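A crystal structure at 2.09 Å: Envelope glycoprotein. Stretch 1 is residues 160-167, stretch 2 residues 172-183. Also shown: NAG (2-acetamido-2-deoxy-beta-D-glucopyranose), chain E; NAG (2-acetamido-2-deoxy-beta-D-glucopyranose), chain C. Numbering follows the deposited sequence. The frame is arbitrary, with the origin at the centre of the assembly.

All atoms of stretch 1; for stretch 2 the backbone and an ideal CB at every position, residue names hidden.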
# COMPACT_ATOMS: atom_id res chain seq x y z
N VAL B 160 -10.26 27.60 -4.52
CA VAL B 160 -9.37 26.47 -4.73
C VAL B 160 -7.94 26.94 -4.53
O VAL B 160 -7.46 27.84 -5.23
CB VAL B 160 -9.57 25.87 -6.12
CG1 VAL B 160 -8.61 24.70 -6.34
CG2 VAL B 160 -11.02 25.44 -6.30
N LYS B 161 -7.25 26.32 -3.59
CA LYS B 161 -5.86 26.63 -3.31
C LYS B 161 -5.00 25.42 -3.65
O LYS B 161 -5.48 24.28 -3.70
CB LYS B 161 -5.69 27.03 -1.85
CG LYS B 161 -6.46 28.28 -1.46
CD LYS B 161 -5.86 29.50 -2.14
CE LYS B 161 -6.46 30.79 -1.59
NZ LYS B 161 -5.85 31.99 -2.23
N VAL B 162 -3.72 25.68 -3.91
CA VAL B 162 -2.76 24.59 -4.01
C VAL B 162 -2.36 24.19 -2.60
O VAL B 162 -2.16 25.05 -1.73
CB VAL B 162 -1.55 25.00 -4.86
CG1 VAL B 162 -0.42 23.96 -4.74
CG2 VAL B 162 -1.97 25.20 -6.30
N SER B 163 -2.25 22.90 -2.34
CA SER B 163 -1.95 22.38 -1.01
C SER B 163 -0.58 21.72 -1.08
O SER B 163 -0.45 20.60 -1.60
CB SER B 163 -3.03 21.40 -0.55
OG SER B 163 -2.77 20.91 0.76
N THR B 164 0.43 22.41 -0.57
CA THR B 164 1.79 21.91 -0.56
C THR B 164 1.97 20.96 0.61
O THR B 164 1.59 21.27 1.74
CB THR B 164 2.78 23.08 -0.50
OG1 THR B 164 2.87 23.67 -1.80
CG2 THR B 164 4.19 22.63 -0.01
N LEU B 165 2.53 19.79 0.33
CA LEU B 165 2.59 18.69 1.28
C LEU B 165 3.97 18.67 1.94
O LEU B 165 4.99 18.52 1.26
CB LEU B 165 2.30 17.36 0.56
CG LEU B 165 1.00 17.38 -0.27
CD1 LEU B 165 0.77 16.08 -1.02
CD2 LEU B 165 -0.17 17.66 0.62
N LEU B 166 3.99 18.84 3.24
CA LEU B 166 5.30 18.85 3.88
C LEU B 166 5.62 17.47 4.46
O LEU B 166 4.71 16.70 4.78
CB LEU B 166 5.35 19.90 4.99
CG LEU B 166 5.03 21.35 4.58
CD1 LEU B 166 5.04 22.27 5.80
CD2 LEU B 166 6.00 21.87 3.53
N PRO B 167 6.90 17.10 4.63
CA PRO B 167 7.21 15.73 5.07
C PRO B 167 6.82 15.42 6.52
O PRO B 167 6.75 14.22 6.86
CB PRO B 167 8.72 15.61 4.84
CG PRO B 167 9.21 17.00 4.61
CD PRO B 167 8.07 17.79 4.08
N UNK B 172 0.55 23.41 3.55
CA UNK B 172 0.48 24.85 3.37
C UNK B 172 -0.38 25.14 2.15
O UNK B 172 -0.04 24.74 1.03
CB UNK B 172 1.87 25.46 3.22
N UNK B 173 -1.48 25.85 2.36
CA UNK B 173 -2.40 26.18 1.28
C UNK B 173 -2.10 27.57 0.74
O UNK B 173 -1.94 28.52 1.51
CB UNK B 173 -3.85 26.09 1.76
N UNK B 174 -1.98 27.68 -0.58
CA UNK B 174 -1.63 28.94 -1.20
C UNK B 174 -2.19 28.98 -2.61
O UNK B 174 -2.52 27.95 -3.20
CB UNK B 174 -0.11 29.14 -1.21
N UNK B 175 -2.29 30.19 -3.15
CA UNK B 175 -2.70 30.34 -4.53
C UNK B 175 -1.58 29.89 -5.46
O UNK B 175 -0.40 29.89 -5.09
CB UNK B 175 -3.09 31.79 -4.82
N UNK B 176 -1.94 29.50 -6.68
CA UNK B 176 -0.94 29.00 -7.61
C UNK B 176 0.06 30.09 -8.02
O UNK B 176 1.16 29.76 -8.46
CB UNK B 176 -1.63 28.43 -8.85
N UNK B 177 -0.31 31.36 -7.90
CA UNK B 177 0.61 32.44 -8.21
C UNK B 177 1.46 32.91 -7.05
O UNK B 177 2.40 33.68 -7.27
CB UNK B 177 -0.18 33.63 -8.76
N UNK B 178 1.16 32.47 -5.83
CA UNK B 178 1.95 32.83 -4.65
C UNK B 178 3.00 31.76 -4.40
O UNK B 178 2.65 30.67 -3.91
CB UNK B 178 1.06 33.00 -3.42
N UNK B 179 4.27 32.00 -4.70
CA UNK B 179 5.30 31.02 -4.35
C UNK B 179 5.49 30.97 -2.84
O UNK B 179 5.25 31.96 -2.14
CB UNK B 179 6.62 31.36 -5.04
N UNK B 180 5.88 29.81 -2.33
CA UNK B 180 6.18 29.67 -0.91
C UNK B 180 7.68 29.79 -0.70
O UNK B 180 8.46 29.18 -1.45
CB UNK B 180 5.66 28.34 -0.37
N UNK B 181 8.09 30.54 0.31
CA UNK B 181 9.48 30.64 0.71
C UNK B 181 9.57 30.66 2.22
O UNK B 181 8.90 31.46 2.87
CB UNK B 181 10.14 31.89 0.11
N UNK B 182 10.42 29.79 2.77
CA UNK B 182 10.69 29.85 4.19
C UNK B 182 12.09 29.32 4.45
O UNK B 182 12.70 28.63 3.64
CB UNK B 182 9.65 29.06 4.98
N UNK B 183 12.59 29.68 5.62
CA UNK B 183 13.93 29.36 6.04
C UNK B 183 13.85 28.63 7.37
O UNK B 183 13.04 28.98 8.23
CB UNK B 183 14.79 30.62 6.14
C1 NAG E . 7.90 25.94 9.48
C2 NAG E . 7.45 27.28 8.91
C3 NAG E . 8.51 28.34 9.17
C4 NAG E . 8.58 28.62 10.66
C5 NAG E . 8.85 27.34 11.45
C6 NAG E . 7.88 27.11 12.59
C7 NAG E . 6.02 26.78 6.97
C8 NAG E . 5.94 26.73 5.48
N2 NAG E . 7.19 27.18 7.48
O3 NAG E . 8.16 29.53 8.46
O4 NAG E . 9.63 29.55 10.92
O5 NAG E . 8.86 26.15 10.64
O6 NAG E . 6.72 27.93 12.48
O7 NAG E . 5.07 26.48 7.69
C1 NAG C . 6.12 20.96 9.86
C2 NAG C . 5.97 21.73 11.18
C3 NAG C . 5.84 23.24 10.93
C4 NAG C . 6.95 23.75 10.01
C5 NAG C . 6.94 22.91 8.73
C6 NAG C . 8.03 23.24 7.75
C7 NAG C . 4.91 20.43 12.97
C8 NAG C . 3.62 20.03 13.61
N2 NAG C . 4.81 21.24 11.91
O3 NAG C . 5.86 23.93 12.17
O4 NAG C . 6.72 25.13 9.75
O5 NAG C . 7.15 21.54 9.08
O6 NAG C . 9.24 22.60 8.11
O7 NAG C . 6.00 20.05 13.40

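Position 172 is in an antiparallel strand beside Thr164. Its N donates to Thr164 O (3.0 Å) and its O accepts from Thr164 N (2.9 Å). The ideal CB is 5.2 Å from Leu166 CD1, on the sheet face that carries Val162 and Thr164. A beta-branched or other apolar side chain would suit. The residue is Val172. Its CG2 packs against Leu166 CD1 at 3.9 Å.

Position 173 pairs with Ser163, without backbone hydrogen bonds between the two. Its CA approaches Val162 O at 3.2 Å. The CB shares the other face with Lys161 and Ser163. A polar side chain able to accept from the Ser163 hydroxyl would fit, as would a small one. It is Glu173. The chain bends back (chi1 m, chi2 p), and Ser163 OG donates to Glu173 OE1 at 2.5 Å.

Position 174 pairs with Val162. Its N donates to Val162 O (2.9 Å), and its O accepts from Val162 N (2.7 Å). The side chain leaves on the face of Val162 and Thr164, which offers an apolar surface and a hydroxyl. An aromatic or a long polar residue could use both. It is His174, with chi1 p. NE2 donates to Thr164 OG1 at 2.9 Å, near the ring plane. Val162 CB lies over a ring face. ND1 donates to the backbone O of position 175 at 2.9 Å.

Position 175 starts a type I turn that ends at 178. CA-to-CB points away overall, yet the ideal CB is 3.8 Å from Lys161 NZ. A small or polar residue would suit. It is Ser175, whose OG accepts from the backbone N of position 177 at 3.0 Å.

Position 176 points sideways, its CB 4.1 Å from Val162 CG2. A small apolar residue is one good choice. Ala176 makes that contact.

Position 177 has open space for a CB, so many residues would fit. It is Gly177.

Position 178 closes the turn and meets nothing of stretch 1 at its CB; a polar residue is reasonable. It is Glu178.

Position 179 has nothing of stretch 1 near its CB, so many residues would fit; phi -69 also admits proline. It is Pro179.

Position 180 points toward stretch 1 from a distance, so a longer apolar chain could reach it. Leu180 CD1 comes within 3.8 Å of Thr164 OG1.

Position 181 is out of reach and leaves the choice open. It is Phe181.

Position 182 points toward stretch 1, but only a large side chain could span the gap. Trp182 CH2 meets Leu166 CD2 at 3.7 Å. The chain E NAG N2 lies over one ring face.

Position 183 is also out of reach, so many side chains would do; it is Thr183.

Stretch 2, residues 172-183: VEHSAGEPLFWT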
# COMPACT_ATOMS: atom_id res chain seq x y z
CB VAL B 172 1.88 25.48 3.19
CG1 VAL B 172 1.77 27.00 3.14
CG2 VAL B 172 2.81 25.04 4.32
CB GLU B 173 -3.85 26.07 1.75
CG GLU B 173 -4.38 24.64 1.73
CD GLU B 173 -3.75 23.76 2.81
OE1 GLU B 173 -3.10 22.75 2.47
OE2 GLU B 173 -3.89 24.10 4.00
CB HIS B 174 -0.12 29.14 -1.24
CG HIS B 174 0.61 28.04 -1.92
ND1 HIS B 174 1.05 28.13 -3.23
CD2 HIS B 174 0.98 26.81 -1.49
CE1 HIS B 174 1.66 27.00 -3.57
NE2 HIS B 174 1.63 26.19 -2.53
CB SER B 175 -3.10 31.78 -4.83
OG SER B 175 -2.41 32.24 -5.97
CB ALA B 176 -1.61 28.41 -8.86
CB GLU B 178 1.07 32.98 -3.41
CG GLU B 178 0.05 34.10 -3.46
CD GLU B 178 -0.86 34.13 -2.23
OE1 GLU B 178 -1.13 33.04 -1.67
OE2 GLU B 178 -1.29 35.23 -1.83
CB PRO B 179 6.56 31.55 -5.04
CG PRO B 179 6.13 32.75 -5.85
CD PRO B 179 4.85 33.24 -5.24
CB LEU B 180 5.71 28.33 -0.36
CG LEU B 180 4.25 27.91 -0.38
CD1 LEU B 180 4.16 26.54 0.31
CD2 LEU B 180 3.39 28.94 0.33
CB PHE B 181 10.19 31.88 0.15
CG PHE B 181 11.62 32.01 0.63
CD1 PHE B 181 12.64 31.32 -0.01
CD2 PHE B 181 11.94 32.81 1.71
CE1 PHE B 181 13.96 31.42 0.44
CE2 PHE B 181 13.26 32.92 2.16
CZ PHE B 181 14.27 32.22 1.52
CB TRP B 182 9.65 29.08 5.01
CG TRP B 182 9.76 27.58 4.97
CD1 TRP B 182 10.38 26.78 5.89
CD2 TRP B 182 9.21 26.70 3.98
NE1 TRP B 182 10.26 25.46 5.52
CE2 TRP B 182 9.54 25.39 4.36
CE3 TRP B 182 8.47 26.90 2.81
CZ2 TRP B 182 9.17 24.28 3.61
CZ3 TRP B 182 8.10 25.79 2.06
CH2 TRP B 182 8.45 24.50 2.47
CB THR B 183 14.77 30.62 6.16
OG1 THR B 183 15.04 31.13 4.84
CG2 THR B 183 16.07 30.34 6.88
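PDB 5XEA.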